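Local coordinates for UDP-N-acetylglucosamine--peptide N-acetylglucosaminyltransferase stabilizing protein GtfB (Streptococcus gordonii, PDB 5E9T), which binds the serine-rich repeat adhesin GspB and, in complex with GtfA, enables transfer of the first GlcNAc from UDP-GlcNAc to it, at residues L101-V105 / S117-N121; R125-K129 / T141-T146; L272-F278 / D431-Y437; S351-D356 / N374-G379. Residue numbers count along the deposited sequence, not the author numbering.

Interaction 1: L101-V105 / S117-N121; sequences LVKQV and SERYN
Residues 101-105 and 117-121 are extended segments from the two arms of a beta hairpin, strands 101-108 and 114-120, running antiparallel with short axes 4.6 Å apart and an angle of 149° between their directions. Register is set by Gln104 opposite Arg119, a non-hydrogen-bonded pair (CA-CA 4.4 Å), and Val105 opposite Glu118, a hydrogen-bonded pair (CA-CA 5.4 Å). Lys103, with psi turned to -60°, and Gln104 form a classic beta bulge opposite His92 of the preceding strand. Along the second segment, Ser117 comes first; its OG lies 3.2 Å from Gln104 NE2, and Asp106 accepts hydrogen bonds from both side chains. Glu118 exchanges two backbone bonds with Val105, Val105 N to Glu118 O at 2.9 Å and Glu118 N to Val105 O at 3.0 Å; Glu118 OE2 accepts a hydrogen bond from Trp107 NE1 and forms a salt bridge with Arg188 of a Gtf1 chain. Arg119 shares a sheet face with Gln104, whose chi1 is t; Arg119 NH2 hydrogen-bonds Thr130 OG1. At Tyr120, N donates to Lys103 O at 2.6 Å. The Tyr120 ring, chi1 m, takes Val102 CG1 (Val102 chi1 t) over one face, 4.2 Å from the centroid, a CH-pi contact, while Val105 CG1 (Val105 chi1 p) meets its edge at CE1, 3.5 Å away. The hairpin lies inside a long antiparallel meander, between strands 86-94 and 126-132.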
loop_
_atom_site.group_PDB
_atom_site.type_symbol
_atom_site.label_atom_id
_atom_site.label_comp_id
_atom_site.label_asym_id
_atom_site.label_seq_id
_atom_site.Cartn_x
_atom_site.Cartn_y
_atom_site.Cartn_z
ATOM N N LEU B 101 7.578 25.982 -12.175
ATOM C CA LEU B 101 8.982 25.774 -11.848
ATOM C C LEU B 101 9.094 25.107 -10.486
ATOM O O LEU B 101 8.393 25.478 -9.539
ATOM C CB LEU B 101 9.754 27.095 -11.853
ATOM C CG LEU B 101 10.140 27.704 -13.207
ATOM C CD1 LEU B 101 10.952 26.727 -14.051
ATOM C CD2 LEU B 101 8.923 28.167 -13.960
ATOM N N VAL B 102 9.981 24.120 -10.389
ATOM C CA VAL B 102 10.040 23.275 -9.201
ATOM C C VAL B 102 10.793 24.001 -8.096
ATOM O O VAL B 102 11.971 24.342 -8.243
ATOM C CB VAL B 102 10.693 21.920 -9.508
ATOM C CG1 VAL B 102 10.696 21.058 -8.258
ATOM C CG2 VAL B 102 9.959 21.224 -10.642
ATOM N N LYS B 103 10.107 24.225 -6.979
ATOM C CA LYS B 103 10.690 24.760 -5.757
ATOM C C LYS B 103 10.994 23.637 -4.771
ATOM O O LYS B 103 12.146 23.438 -4.376
ATOM C CB LYS B 103 9.732 25.789 -5.142
ATOM C CG LYS B 103 9.962 26.124 -3.677
ATOM C CD LYS B 103 8.824 27.001 -3.167
ATOM C CE LYS B 103 8.833 27.140 -1.656
ATOM N NZ LYS B 103 7.494 27.577 -1.160
ATOM N N GLN B 104 9.962 22.903 -4.360
ATOM C CA GLN B 104 10.078 21.885 -3.327
ATOM C C GLN B 104 9.147 20.728 -3.669
ATOM O O GLN B 104 7.986 20.955 -4.022
ATOM C CB GLN B 104 9.728 22.507 -1.974
ATOM C CG GLN B 104 9.501 21.566 -0.820
ATOM C CD GLN B 104 8.926 22.304 0.376
ATOM O OE1 GLN B 104 8.943 23.537 0.421
ATOM N NE2 GLN B 104 8.407 21.560 1.345
ATOM N N VAL B 105 9.644 19.497 -3.561
ATOM C CA VAL B 105 8.834 18.303 -3.787
ATOM C C VAL B 105 8.704 17.545 -2.471
ATOM O O VAL B 105 9.709 17.228 -1.824
ATOM C CB VAL B 105 9.418 17.414 -4.902
ATOM C CG1 VAL B 105 10.873 17.069 -4.639
ATOM C CG2 VAL B 105 8.590 16.152 -5.058
ATOM N N SER B 117 10.907 16.605 2.534
ATOM C CA SER B 117 10.802 17.780 1.674
ATOM C C SER B 117 12.161 17.970 1.020
ATOM O O SER B 117 13.133 18.322 1.696
ATOM C CB SER B 117 10.400 19.029 2.457
ATOM O OG SER B 117 9.109 18.900 3.021
ATOM N N GLU B 118 12.235 17.736 -0.283
ATOM C CA GLU B 118 13.461 17.946 -1.036
ATOM C C GLU B 118 13.359 19.285 -1.757
ATOM O O GLU B 118 12.382 19.536 -2.470
ATOM C CB GLU B 118 13.701 16.793 -2.013
ATOM C CG GLU B 118 13.722 15.429 -1.323
ATOM C CD GLU B 118 13.957 14.276 -2.280
ATOM O OE1 GLU B 118 14.933 13.521 -2.079
ATOM O OE2 GLU B 118 13.165 14.121 -3.231
ATOM N N ARG B 119 14.355 20.144 -1.550
ATOM C CA ARG B 119 14.278 21.549 -1.928
ATOM C C ARG B 119 15.167 21.842 -3.127
ATOM O O ARG B 119 16.304 21.368 -3.201
ATOM C CB ARG B 119 14.686 22.448 -0.765
ATOM C CG ARG B 119 14.319 21.885 0.587
ATOM C CD ARG B 119 13.586 22.912 1.422
ATOM N NE ARG B 119 13.320 22.417 2.767
ATOM C CZ ARG B 119 12.249 22.743 3.481
ATOM N NH1 ARG B 119 11.337 23.558 2.974
ATOM N NH2 ARG B 119 12.086 22.247 4.699
ATOM N N TYR B 120 14.650 22.651 -4.045
ATOM C CA TYR B 120 15.339 22.975 -5.281
ATOM C C TYR B 120 15.643 24.466 -5.338
ATOM O O TYR B 120 14.920 25.288 -4.767
ATOM C CB TYR B 120 14.508 22.541 -6.496
ATOM C CG TYR B 120 14.438 21.036 -6.642
ATOM C CD1 TYR B 120 13.627 20.275 -5.809
ATOM C CD2 TYR B 120 15.194 20.375 -7.602
ATOM C CE1 TYR B 120 13.569 18.900 -5.929
ATOM C CE2 TYR B 120 15.139 18.998 -7.731
ATOM C CZ TYR B 120 14.323 18.267 -6.891
ATOM O OH TYR B 120 14.263 16.899 -7.011
ATOM N N ASN B 121 16.734 24.800 -6.019
ATOM C CA ASN B 121 17.198 26.167 -6.169
ATOM C C ASN B 121 16.847 26.681 -7.568
ATOM O O ASN B 121 16.161 26.014 -8.347
ATOM C CB ASN B 121 18.700 26.238 -5.880
ATOM C CG ASN B 121 19.509 25.273 -6.729
ATOM O OD1 ASN B 121 19.095 24.893 -7.822
ATOM N ND2 ASN B 121 20.673 24.880 -6.230
#

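Interaction 2: R125-K129 / T141-T146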
loop_
_atom_site.group_PDB
_atom_site.type_symbol
_atom_site.label_atom_id
_atom_site.label_comp_id
_atom_site.label_asym_id
_atom_site.label_seq_id
_atom_site.Cartn_x
_atom_site.Cartn_y
_atom_site.Cartn_z
ATOM N N ARG B 125 18.925 22.264 -9.231
ATOM C CA ARG B 125 19.448 21.208 -8.379
ATOM C C ARG B 125 18.665 21.117 -7.073
ATOM O O ARG B 125 18.068 22.095 -6.615
ATOM C CB ARG B 125 20.924 21.447 -8.074
ATOM C CG ARG B 125 21.679 20.174 -7.781
ATOM C CD ARG B 125 23.004 20.448 -7.108
ATOM N NE ARG B 125 22.870 21.401 -6.012
ATOM C CZ ARG B 125 23.528 21.305 -4.863
ATOM N NH1 ARG B 125 24.344 20.284 -4.655
ATOM N NH2 ARG B 125 23.361 22.215 -3.917
ATOM N N CYS B 126 18.673 19.926 -6.475
ATOM C CA CYS B 126 18.106 19.724 -5.146
ATOM C C CYS B 126 19.232 19.859 -4.126
ATOM O O CYS B 126 20.088 18.975 -4.015
ATOM C CB CYS B 126 17.433 18.357 -5.051
ATOM S SG CYS B 126 17.014 17.817 -3.372
ATOM N N PHE B 127 19.232 20.968 -3.387
ATOM C CA PHE B 127 20.295 21.258 -2.436
ATOM C C PHE B 127 19.967 20.856 -1.005
ATOM O O PHE B 127 20.868 20.862 -0.158
ATOM C CB PHE B 127 20.652 22.753 -2.479
ATOM C CG PHE B 127 19.573 23.658 -1.964
ATOM C CD1 PHE B 127 18.504 24.011 -2.767
ATOM C CD2 PHE B 127 19.641 24.178 -0.682
ATOM C CE1 PHE B 127 17.513 24.850 -2.294
ATOM C CE2 PHE B 127 18.654 25.017 -0.204
ATOM C CZ PHE B 127 17.589 25.354 -1.011
ATOM N N ALA B 128 18.720 20.504 -0.709
ATOM C CA ALA B 128 18.350 20.206 0.664
ATOM C C ALA B 128 17.215 19.195 0.701
ATOM O O ALA B 128 16.315 19.227 -0.143
ATOM C CB ALA B 128 17.940 21.476 1.415
ATOM N N LYS B 129 17.269 18.304 1.684
ATOM C CA LYS B 129 16.140 17.459 2.041
ATOM C C LYS B 129 15.836 17.666 3.514
ATOM O O LYS B 129 16.748 17.665 4.347
ATOM C CB LYS B 129 16.411 15.975 1.773
ATOM C CG LYS B 129 16.909 15.633 0.383
ATOM C CD LYS B 129 17.095 14.125 0.275
ATOM C CE LYS B 129 17.815 13.720 -0.995
ATOM N NZ LYS B 129 18.163 12.270 -0.962
ATOM N N THR B 141 17.316 19.119 8.606
ATOM C CA THR B 141 17.492 19.443 7.199
ATOM C C THR B 141 18.963 19.296 6.852
ATOM O O THR B 141 19.820 19.844 7.548
ATOM C CB THR B 141 17.021 20.864 6.877
ATOM O OG1 THR B 141 15.622 20.987 7.167
ATOM C CG2 THR B 141 17.265 21.175 5.407
ATOM N N THR B 142 19.248 18.547 5.793
ATOM C CA THR B 142 20.602 18.382 5.290
ATOM C C THR B 142 20.780 19.246 4.050
ATOM O O THR B 142 19.884 19.324 3.204
ATOM C CB THR B 142 20.888 16.918 4.950
ATOM O OG1 THR B 142 20.691 16.107 6.114
ATOM C CG2 THR B 142 22.316 16.742 4.449
ATOM N N TYR B 143 21.930 19.906 3.951
ATOM C CA TYR B 143 22.279 20.701 2.783
ATOM C C TYR B 143 23.495 20.065 2.126
ATOM O O TYR B 143 24.524 19.861 2.780
ATOM C CB TYR B 143 22.541 22.159 3.171
ATOM C CG TYR B 143 21.367 22.814 3.875
ATOM C CD1 TYR B 143 21.194 22.679 5.248
ATOM C CD2 TYR B 143 20.428 23.561 3.168
ATOM C CE1 TYR B 143 20.126 23.269 5.901
ATOM C CE2 TYR B 143 19.354 24.158 3.813
ATOM C CZ TYR B 143 19.209 24.007 5.182
ATOM O OH TYR B 143 18.147 24.591 5.839
ATOM N N TYR B 144 23.372 19.745 0.841
ATOM C CA TYR B 144 24.355 18.948 0.124
ATOM C C TYR B 144 25.184 19.818 -0.807
ATOM O O TYR B 144 24.705 20.824 -1.337
ATOM C CB TYR B 144 23.689 17.847 -0.707
ATOM C CG TYR B 144 22.732 16.969 0.057
ATOM C CD1 TYR B 144 21.389 17.303 0.156
ATOM C CD2 TYR B 144 23.167 15.802 0.668
ATOM C CE1 TYR B 144 20.505 16.501 0.849
ATOM C CE2 TYR B 144 22.291 14.996 1.364
ATOM C CZ TYR B 144 20.961 15.348 1.452
ATOM O OH TYR B 144 20.085 14.543 2.142
ATOM N N SER B 145 26.433 19.409 -1.015
ATOM C CA SER B 145 27.231 20.030 -2.055
ATOM C C SER B 145 26.714 19.579 -3.417
ATOM O O SER B 145 25.819 18.738 -3.527
ATOM C CB SER B 145 28.707 19.674 -1.885
ATOM O OG SER B 145 28.960 18.326 -2.251
ATOM N N THR B 146 27.296 20.129 -4.479
ATOM C CA THR B 146 26.923 19.665 -5.807
ATOM C C THR B 146 27.461 18.272 -6.094
ATOM O O THR B 146 27.086 17.675 -7.110
ATOM C CB THR B 146 27.402 20.658 -6.864
ATOM O OG1 THR B 146 28.789 20.946 -6.660
ATOM C CG2 THR B 146 26.598 21.951 -6.768
#
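Backbone hydrogen bonds pair strands 126-132 and 138-144 here, Ala128 opposite Tyr143 and Lys129 opposite Thr142. Just before the strand begins, Arg125 extends with chi1 and chi2 both t, then bends at chi3 (p), so that NH2 donates to Tyr144 O at 3.2 Å; NH1 lies near Ser145 O, but its position is less certain. The backbone bonds include Tyr144 N to Phe127 O at 2.9 Å and Thr142 N to Lys129 O at 3.0 Å. Phe127, chi1 p, and Tyr143, chi1 m, meet edge atom to edge atom, CD2 to CD2 at 4.0 Å, and Ala128 CB packs 3.7 Å from Tyr143 CD2. Tyr144, also m, carries its ring alongside Lys129, whose extended chain brings CD to 3.5 Å from Tyr144 OH. Phe127 and Ala128 form a classic beta bulge opposite Arg119. Since Arg125 NE also forms a salt bridge with Asp51, its guanidinium joins a charged partner to main-chain carbonyls, tying the strand end to a loop, while Thr142 hydrogen-bonds Arg165 of a Gtf1 chain.

Interaction 3: L272-F278 / D431-Y437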
loop_
_atom_site.group_PDB
_atom_site.type_symbol
_atom_site.label_atom_id
_atom_site.label_comp_id
_atom_site.label_asym_id
_atom_site.label_seq_id
_atom_site.Cartn_x
_atom_site.Cartn_y
_atom_site.Cartn_z
ATOM N N LEU B 272 9.924 56.250 7.460
ATOM C CA LEU B 272 10.357 56.263 6.045
ATOM C C LEU B 272 9.327 55.511 5.181
ATOM O O LEU B 272 8.180 55.312 5.586
ATOM C CB LEU B 272 11.795 55.719 5.996
ATOM C CG LEU B 272 12.737 55.706 4.791
ATOM C CD1 LEU B 272 12.272 54.879 3.731
ATOM C CD2 LEU B 272 12.916 57.137 4.296
ATOM N N GLY B 273 9.720 55.113 3.983
ATOM C CA GLY B 273 8.837 54.524 2.999
ATOM C C GLY B 273 9.686 53.702 2.055
ATOM O O GLY B 273 10.783 53.277 2.407
ATOM N N TYR B 274 9.156 53.398 0.874
ATOM C CA TYR B 274 9.973 52.752 -0.148
ATOM C C TYR B 274 9.987 53.583 -1.427
ATOM O O TYR B 274 9.018 54.283 -1.744
ATOM C CB TYR B 274 9.476 51.329 -0.452
ATOM C CG TYR B 274 9.224 50.488 0.781
ATOM C CD1 TYR B 274 10.247 49.765 1.385
ATOM C CD2 TYR B 274 7.959 50.428 1.345
ATOM C CE1 TYR B 274 10.009 49.001 2.518
ATOM C CE2 TYR B 274 7.712 49.669 2.475
ATOM C CZ TYR B 274 8.739 48.957 3.057
ATOM O OH TYR B 274 8.497 48.200 4.182
ATOM N N HIS B 275 11.088 53.499 -2.178
ATOM C CA HIS B 275 11.162 54.166 -3.474
ATOM C C HIS B 275 10.903 53.102 -4.527
ATOM O O HIS B 275 11.786 52.305 -4.859
ATOM C CB HIS B 275 12.509 54.849 -3.697
ATOM C CG HIS B 275 12.679 55.405 -5.081
ATOM N ND1 HIS B 275 12.030 56.542 -5.513
ATOM C CD2 HIS B 275 13.418 54.974 -6.132
ATOM C CE1 HIS B 275 12.364 56.791 -6.767
ATOM N NE2 HIS B 275 13.205 55.853 -7.166
ATOM N N TYR B 276 9.699 53.124 -5.084
ATOM C CA TYR B 276 9.358 52.211 -6.154
ATOM C C TYR B 276 9.936 52.728 -7.458
ATOM O O TYR B 276 10.053 53.938 -7.672
ATOM C CB TYR B 276 7.842 52.059 -6.286
ATOM C CG TYR B 276 7.148 51.581 -5.034
ATOM C CD1 TYR B 276 6.520 52.478 -4.183
ATOM C CD2 TYR B 276 7.113 50.233 -4.708
ATOM C CE1 TYR B 276 5.878 52.048 -3.041
ATOM C CE2 TYR B 276 6.474 49.794 -3.566
ATOM C CZ TYR B 276 5.859 50.706 -2.737
ATOM O OH TYR B 276 5.219 50.281 -1.598
ATOM N N ASP B 277 10.308 51.804 -8.327
ATOM C CA ASP B 277 10.710 52.157 -9.678
ATOM C C ASP B 277 9.515 51.838 -10.566
ATOM O O ASP B 277 9.266 50.677 -10.901
ATOM C CB ASP B 277 11.965 51.385 -10.076
ATOM C CG ASP B 277 12.261 51.466 -11.555
ATOM O OD1 ASP B 277 12.172 52.576 -12.122
ATOM O OD2 ASP B 277 12.590 50.417 -12.148
ATOM N N PHE B 278 8.790 52.881 -10.968
ATOM C CA PHE B 278 7.614 52.718 -11.809
ATOM C C PHE B 278 8.041 52.607 -13.267
ATOM O O PHE B 278 9.075 53.143 -13.673
ATOM C CB PHE B 278 6.639 53.882 -11.626
ATOM C CG PHE B 278 6.088 54.010 -10.231
ATOM C CD1 PHE B 278 6.769 54.734 -9.265
ATOM C CD2 PHE B 278 4.878 53.426 -9.890
ATOM C CE1 PHE B 278 6.260 54.864 -7.984
ATOM C CE2 PHE B 278 4.364 53.552 -8.609
ATOM C CZ PHE B 278 5.057 54.273 -7.656
ATOM N N ASP B 431 5.052 55.417 -0.956
ATOM C CA ASP B 431 6.064 55.835 -1.909
ATOM C C ASP B 431 6.763 57.087 -1.400
ATOM O O ASP B 431 6.115 58.029 -0.935
ATOM C CB ASP B 431 5.433 56.092 -3.275
ATOM C CG ASP B 431 6.463 56.356 -4.350
ATOM O OD1 ASP B 431 7.650 56.029 -4.131
ATOM O OD2 ASP B 431 6.089 56.886 -5.416
ATOM N N VAL B 432 8.090 57.084 -1.471
ATOM C CA VAL B 432 8.905 58.223 -1.056
ATOM C C VAL B 432 10.016 58.422 -2.074
ATOM O O VAL B 432 10.411 57.483 -2.778
ATOM C CB VAL B 432 9.506 58.025 0.350
ATOM C CG1 VAL B 432 8.406 57.866 1.397
ATOM C CG2 VAL B 432 10.444 56.827 0.361
ATOM N N PRO B 433 10.529 59.645 -2.186
ATOM C CA PRO B 433 11.652 59.880 -3.097
ATOM C C PRO B 433 12.938 59.282 -2.552
ATOM O O PRO B 433 13.130 59.159 -1.340
ATOM C CB PRO B 433 11.743 61.410 -3.173
ATOM C CG PRO B 433 10.443 61.912 -2.619
ATOM C CD PRO B 433 10.023 60.900 -1.608
ATOM N N VAL B 434 13.823 58.902 -3.478
ATOM C CA VAL B 434 15.130 58.367 -3.103
ATOM C C VAL B 434 15.871 59.342 -2.201
ATOM O O VAL B 434 16.631 58.933 -1.314
ATOM C CB VAL B 434 15.943 58.026 -4.371
ATOM C CG1 VAL B 434 15.965 59.213 -5.327
ATOM C CG2 VAL B 434 17.357 57.589 -4.012
ATOM N N SER B 435 15.648 60.644 -2.397
ATOM C CA SER B 435 16.244 61.644 -1.517
ATOM C C SER B 435 15.844 61.413 -0.066
ATOM O O SER B 435 16.672 61.561 0.842
ATOM C CB SER B 435 15.830 63.045 -1.969
ATOM O OG SER B 435 14.423 63.130 -2.127
ATOM N N LEU B 436 14.583 61.034 0.171
ATOM C CA LEU B 436 14.104 60.884 1.540
ATOM C C LEU B 436 14.898 59.832 2.300
ATOM O O LEU B 436 15.007 59.914 3.523
ATOM C CB LEU B 436 12.612 60.546 1.552
ATOM C CG LEU B 436 11.914 60.586 2.917
ATOM C CD1 LEU B 436 12.351 61.806 3.712
ATOM C CD2 LEU B 436 10.403 60.582 2.752
ATOM N N TYR B 437 15.464 58.845 1.603
ATOM C CA TYR B 437 16.431 57.961 2.246
ATOM C C TYR B 437 17.693 58.723 2.624
ATOM O O TYR B 437 18.138 58.681 3.777
ATOM C CB TYR B 437 16.785 56.788 1.330
ATOM C CG TYR B 437 15.823 55.629 1.395
ATOM C CD1 TYR B 437 14.571 55.709 0.804
ATOM C CD2 TYR B 437 16.168 54.454 2.055
ATOM C CE1 TYR B 437 13.695 54.646 0.849
ATOM C CE2 TYR B 437 15.294 53.390 2.121
ATOM C CZ TYR B 437 14.058 53.493 1.520
ATOM O OH TYR B 437 13.173 52.442 1.588
#
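Leu272 forms the apolar centre. Its CD1 lies over one face of the Tyr437 ring, modelled closer than carbons can sit, and 4.3 Å from Val432 CG2, while CD2 reaches Leu436 CG at 3.8 Å. Next to it, Gly273 packs its bare backbone against Val432, with C 3.6 Å from CG2; a CB there would collide with Val432 CG1. Further out, Val434 CB sits almost squarely over the His275 imidazole, 4.2 Å from its centroid, a CH-pi contact. Polar bonds follow along the backbone from Gly273 to His275. Tyr437 OH makes a weak hydrogen bond to Gly273 O at 2.7 Å, Val432 N donates to Tyr274 O at 3.0 Å, and His275 ND1 bonds weakly to Val432 O at 3.3 Å. Tyr274 and Asp431 form a single backbone bridge, CA-CA 5.3 Å. At the far edge Asp431 OD2 approaches Phe278 CE1 at 3.3 Å, near the ring plane. This is packing of an irregular connection against the start of the C-terminal helix. The loop after strand 269-270 is thus fastened to the lead-in and first turn of helix 434-442, with helix 10-21 touching both Tyr274 and Tyr437, and Phe371 of helix 366-372 meeting the rings of Tyr276 and Phe278.

Interaction 4: S351-D356 / N374-G379; sequences SDIYLD and NLLILG
Two parallel strands, 353-356 and 376-379, are joined through helix 366-372 as a beta-alpha-beta unit. Their short axes approach to 4.4 Å with 20° between directions. Asp352, just before the first strand, is not extended (phi/psi -103/2°) and forms salt bridges with Arg280 and Arg285. Pairing runs Ile353 with Leu376, Tyr354 with Ile377 and Leu355 with Leu378, at CA-CA 4.7, 4.7 and 4.9 Å. Four hydrogen bonds alternate between the backbones: Leu376 N to Asp352 O (3.1 Å), Tyr354 N to Leu376 O (3.0 Å), Leu378 N to Tyr354 O (3.2 Å) and Asp356 N to Leu378 O (2.5 Å). Asn374 (phi 64°) is the C-prime residue of the Schellman motif ending the helix, and Leu375 leads into the second strand. Ile353, Leu355, Leu376 and Leu378 share one face, Leu376 touching helix 415-428. On the other lie Tyr354 (chi1 t), covered by the connecting helix, and Ile377 (m). Leu375, chi1 m and chi2 p, points toward the first strand, placing CD2 4.2 Å from Tyr354 CB.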
loop_
_atom_site.group_PDB
_atom_site.type_symbol
_atom_site.label_atom_id
_atom_site.label_comp_id
_atom_site.label_asym_id
_atom_site.label_seq_id
_atom_site.Cartn_x
_atom_site.Cartn_y
_atom_site.Cartn_z
ATOM N N SER B 351 -3.709 49.167 -20.984
ATOM C CA SER B 351 -4.743 49.429 -19.992
ATOM C C SER B 351 -4.165 50.308 -18.895
ATOM O O SER B 351 -3.055 50.055 -18.416
ATOM C CB SER B 351 -5.279 48.130 -19.392
ATOM O OG SER B 351 -5.359 47.113 -20.364
ATOM N N ASP B 352 -4.881 51.376 -18.548
ATOM C CA ASP B 352 -4.477 52.263 -17.467
ATOM C C ASP B 352 -5.251 52.083 -16.168
ATOM O O ASP B 352 -5.018 52.841 -15.222
ATOM C CB ASP B 352 -4.536 53.710 -17.940
ATOM C CG ASP B 352 -3.388 54.034 -18.851
ATOM O OD1 ASP B 352 -2.336 53.373 -18.703
ATOM O OD2 ASP B 352 -3.517 54.931 -19.702
ATOM N N ILE B 353 -6.178 51.135 -16.095
ATOM C CA ILE B 353 -6.782 50.772 -14.823
ATOM C C ILE B 353 -6.564 49.284 -14.605
ATOM O O ILE B 353 -6.324 48.522 -15.544
ATOM C CB ILE B 353 -8.287 51.111 -14.754
ATOM C CG1 ILE B 353 -9.056 50.369 -15.848
ATOM C CG2 ILE B 353 -8.514 52.608 -14.839
ATOM C CD1 ILE B 353 -9.684 49.082 -15.364
ATOM N N TYR B 354 -6.641 48.873 -13.342
ATOM C CA TYR B 354 -6.837 47.469 -13.005
ATOM C C TYR B 354 -7.937 47.406 -11.957
ATOM O O TYR B 354 -7.728 47.806 -10.808
ATOM C CB TYR B 354 -5.548 46.816 -12.494
ATOM C CG TYR B 354 -5.698 45.324 -12.274
ATOM C CD1 TYR B 354 -5.140 44.411 -13.150
ATOM C CD2 TYR B 354 -6.409 44.829 -11.196
ATOM C CE1 TYR B 354 -5.292 43.043 -12.956
ATOM C CE2 TYR B 354 -6.564 43.474 -10.996
ATOM C CZ TYR B 354 -6.006 42.584 -11.875
ATOM O OH TYR B 354 -6.169 41.234 -11.658
ATOM N N LEU B 355 -9.088 46.859 -12.332
ATOM C CA LEU B 355 -10.151 46.624 -11.368
ATOM C C LEU B 355 -9.876 45.286 -10.696
ATOM O O LEU B 355 -9.762 44.266 -11.381
ATOM C CB LEU B 355 -11.513 46.620 -12.061
ATOM C CG LEU B 355 -11.932 47.866 -12.835
ATOM C CD1 LEU B 355 -12.819 47.510 -14.032
ATOM C CD2 LEU B 355 -12.632 48.859 -11.911
ATOM N N ASP B 356 -9.787 45.261 -9.365
ATOM C CA ASP B 356 -9.526 43.984 -8.708
ATOM C C ASP B 356 -10.910 43.484 -8.326
ATOM O O ASP B 356 -11.411 43.713 -7.225
ATOM C CB ASP B 356 -8.605 44.168 -7.508
ATOM C CG ASP B 356 -7.906 42.889 -7.104
ATOM O OD1 ASP B 356 -7.835 41.963 -7.940
ATOM O OD2 ASP B 356 -7.411 42.818 -5.958
ATOM N N ASN B 374 1.756 51.859 -13.018
ATOM C CA ASN B 374 0.981 53.069 -12.745
ATOM C C ASN B 374 -0.462 52.959 -13.216
ATOM O O ASN B 374 -1.110 53.975 -13.483
ATOM C CB ASN B 374 1.639 54.311 -13.362
ATOM C CG ASN B 374 2.386 55.146 -12.341
ATOM O OD1 ASN B 374 1.864 55.447 -11.266
ATOM N ND2 ASN B 374 3.615 55.526 -12.672
ATOM N N LEU B 375 -0.980 51.741 -13.327
ATOM C CA LEU B 375 -2.415 51.558 -13.483
ATOM C C LEU B 375 -3.110 51.864 -12.164
ATOM O O LEU B 375 -2.652 51.446 -11.095
ATOM C CB LEU B 375 -2.735 50.126 -13.917
ATOM C CG LEU B 375 -2.552 49.707 -15.375
ATOM C CD1 LEU B 375 -1.093 49.696 -15.772
ATOM C CD2 LEU B 375 -3.168 48.338 -15.604
ATOM N N LEU B 376 -4.220 52.601 -12.236
ATOM C CA LEU B 376 -4.998 52.878 -11.035
ATOM C C LEU B 376 -5.843 51.663 -10.689
ATOM O O LEU B 376 -6.684 51.232 -11.487
ATOM C CB LEU B 376 -5.900 54.096 -11.194
ATOM C CG LEU B 376 -6.840 54.109 -9.989
ATOM C CD1 LEU B 376 -6.089 54.416 -8.677
ATOM C CD2 LEU B 376 -7.998 55.072 -10.183
ATOM N N ILE B 377 -5.646 51.141 -9.488
ATOM C CA ILE B 377 -6.315 49.932 -9.028
ATOM C C ILE B 377 -7.509 50.298 -8.157
ATOM O O ILE B 377 -7.401 51.157 -7.271
ATOM C CB ILE B 377 -5.326 49.047 -8.250
ATOM C CG1 ILE B 377 -3.988 48.976 -8.990
ATOM C CG2 ILE B 377 -5.926 47.667 -8.018
ATOM C CD1 ILE B 377 -2.873 48.431 -8.145
ATOM N N LEU B 378 -8.649 49.635 -8.400
ATOM C CA LEU B 378 -9.815 49.683 -7.518
ATOM C C LEU B 378 -10.436 48.299 -7.435
ATOM O O LEU B 378 -10.319 47.495 -8.361
ATOM C CB LEU B 378 -10.925 50.634 -7.993
ATOM C CG LEU B 378 -10.563 51.928 -8.695
ATOM C CD1 LEU B 378 -11.783 52.672 -9.264
ATOM C CD2 LEU B 378 -9.905 52.658 -7.678
ATOM N N GLY B 379 -11.166 48.056 -6.351
ATOM C CA GLY B 379 -11.945 46.837 -6.223
ATOM C C GLY B 379 -12.885 46.952 -5.044
ATOM O O GLY B 379 -13.033 48.019 -4.443
#

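How the interactions relate
Interactions 1 and 2 are successive hairpins of one antiparallel sheet, with centres 10 Å apart; they meet where strands 114-120 and 126-132 pair, through probable backbone hydrogen bonds of Arg119 to Phe127 and Ala128. Interactions 3 and 4 lie across the centre of the chain, their centres 34 to 42 Å from those of the first two. Their centres are about 21 Å apart, yet the two touch where Phe278 CB packs 3.6 Å from Asn374 ND2. Along the chain 1 precedes 2, and 4 is nested within 3, so the chain, after building the beta-alpha-beta unit, returns to pack its last helix on the loop after strand 269-270. Gtf1 chains contact 1 and 2, whereas 3 and 4 are internal to GtfB.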